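Local coordinates for protein NAD-dependent epimerase/dehydratase (Veillonella parvula DSM 2008, PDB 3R6D) that probably works as an NAD-dependent epimerase or dehydratase, binding its dinucleotide cofactor through a Rossmann-type domain, at residues Y166-E171 and I206-P211. Residues are numbered along the deposited sequence; the frame is centred on the assembly and turned at random.
Sequences YELIPE and IGVGEP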
# COMPACT_ATOMS: atom_id res chain seq x y z
N TYR A 166 -6.13 13.89 -4.16
CA TYR A 166 -4.75 13.40 -4.37
C TYR A 166 -4.32 13.70 -5.78
O TYR A 166 -5.16 13.94 -6.66
CB TYR A 166 -4.66 11.88 -4.11
CG TYR A 166 -5.41 11.04 -5.10
CD1 TYR A 166 -4.82 10.66 -6.31
CD2 TYR A 166 -6.73 10.63 -4.85
CE1 TYR A 166 -5.51 9.90 -7.26
CE2 TYR A 166 -7.43 9.86 -5.80
CZ TYR A 166 -6.82 9.50 -7.00
OH TYR A 166 -7.49 8.74 -7.93
N GLU A 167 -3.01 13.73 -6.02
CA GLU A 167 -2.50 13.67 -7.37
C GLU A 167 -1.48 12.54 -7.46
O GLU A 167 -0.84 12.17 -6.45
CB GLU A 167 -1.88 15.01 -7.79
CG GLU A 167 -0.76 15.50 -6.86
CD GLU A 167 -0.24 16.88 -7.23
OE1 GLU A 167 -0.65 17.42 -8.30
OE2 GLU A 167 0.56 17.44 -6.46
N LEU A 168 -1.33 12.02 -8.66
CA LEU A 168 -0.44 10.91 -8.94
C LEU A 168 0.79 11.45 -9.64
O LEU A 168 0.69 12.26 -10.56
CB LEU A 168 -1.15 9.87 -9.82
CG LEU A 168 -2.39 9.24 -9.20
CD1 LEU A 168 -3.04 8.21 -10.10
CD2 LEU A 168 -2.07 8.58 -7.86
N ILE A 169 1.96 11.02 -9.17
CA ILE A 169 3.24 11.56 -9.63
C ILE A 169 4.02 10.47 -10.35
O ILE A 169 4.46 9.50 -9.72
CB ILE A 169 4.09 12.11 -8.45
CG1 ILE A 169 3.30 13.13 -7.62
CG2 ILE A 169 5.42 12.71 -8.96
CD1 ILE A 169 2.93 14.35 -8.30
N PRO A 170 4.16 10.59 -11.68
CA PRO A 170 4.77 9.49 -12.41
C PRO A 170 6.24 9.28 -12.06
O PRO A 170 6.90 10.17 -11.49
CB PRO A 170 4.57 9.88 -13.89
CG PRO A 170 4.11 11.20 -13.95
CD PRO A 170 3.64 11.65 -12.57
N GLU A 171 6.78 8.12 -12.45
CA GLU A 171 8.18 7.83 -12.26
C GLU A 171 9.02 8.88 -12.96
O GLU A 171 8.75 9.19 -14.13
CB GLU A 171 8.50 6.46 -12.89
CG GLU A 171 7.68 5.40 -12.30
CD GLU A 171 8.16 4.02 -12.65
OE1 GLU A 171 9.38 3.76 -12.75
OE2 GLU A 171 7.29 3.17 -12.82
N ILE A 206 4.20 4.84 -8.55
CA ILE A 206 3.47 6.10 -8.72
C ILE A 206 3.45 6.82 -7.36
O ILE A 206 3.07 6.22 -6.35
CB ILE A 206 2.01 5.80 -9.20
CG1 ILE A 206 2.01 4.99 -10.51
CG2 ILE A 206 1.20 7.09 -9.40
CD1 ILE A 206 2.85 5.57 -11.63
N GLY A 207 3.84 8.10 -7.34
CA GLY A 207 3.75 8.88 -6.10
C GLY A 207 2.32 9.33 -5.85
O GLY A 207 1.54 9.53 -6.81
N VAL A 208 1.97 9.50 -4.58
CA VAL A 208 0.63 9.98 -4.21
C VAL A 208 0.84 11.13 -3.22
O VAL A 208 1.43 10.93 -2.15
CB VAL A 208 -0.24 8.86 -3.57
CG1 VAL A 208 -1.66 9.37 -3.41
CG2 VAL A 208 -0.27 7.60 -4.43
N GLY A 209 0.34 12.31 -3.60
CA GLY A 209 0.57 13.49 -2.78
C GLY A 209 -0.65 14.39 -2.75
O GLY A 209 -1.50 14.32 -3.65
N GLU A 210 -0.72 15.26 -1.74
CA GLU A 210 -1.78 16.27 -1.65
C GLU A 210 -1.39 17.49 -2.49
O GLU A 210 -0.37 18.12 -2.23
CB GLU A 210 -1.97 16.67 -0.20
CG GLU A 210 -3.04 17.77 0.01
CD GLU A 210 -3.18 18.17 1.46
OE1 GLU A 210 -2.82 17.41 2.36
OE2 GLU A 210 -3.68 19.27 1.70
N PRO A 211 -2.22 17.84 -3.49
CA PRO A 211 -1.89 19.01 -4.29
C PRO A 211 -1.75 20.26 -3.40
O PRO A 211 -2.47 20.40 -2.43
CB PRO A 211 -3.09 19.16 -5.21
CG PRO A 211 -3.65 17.74 -5.35
CD PRO A 211 -3.44 17.15 -3.97
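Gly207 O is gripped twice across the pair: by Ile169 N, 2.8 Å from Gly207 O, and, more weakly, by a CA-H...O contact from Leu168 CA at 3.2 Å. The Ile169 nitrogen stands 36° above the carbonyl plane, so it misses the lone pairs, whereas the return bond from Gly207 N to Ile169 O, also 2.8 Å, lies in plane and on one. Two residues along, Glu167 and Gly209 form the second hydrogen-bonded pair of this antiparallel ladder; Glu167 N meets Gly209 O at 2.9 Å, nearly along the C=O axis. Ile169 and Glu167 share one face, each paired with a glycine, and a CB on Gly207 would crowd Ile169 CB. Glu167 CG sits between N and C (chi1 57°), and the extended chain runs antiparallel alongside Pro211, with CG 4.0 Å from Pro211 CG and OE2 in van der Waals approach, 3.6 Å from Pro211 CA; Asp177, of like charge, lies close to OE2 and may raise the pKa of either acid. An alanine here would remove CG and the carboxylate, and would probably leave Pro211 less well covered. On the other face, Leu168 lies slantwise against Ile206, its CB 3.7 Å from Ile206 CG2, and its CD2 rests 4.0 Å from Val208 CG2. Tyr166 CB touches the other methyl of Val208, while its hydroxyl bonds Asp191 of helix 182-193. Beyond the ladder, Glu210 OE1 hydrogen-bonds Tyr158 and Gln179, OE2 the methylated lysine at position 163. Strand 204-209 thus lies between the parallel strand 148-158 of the Rossmann-type sheet and the short antiparallel strand 167-169.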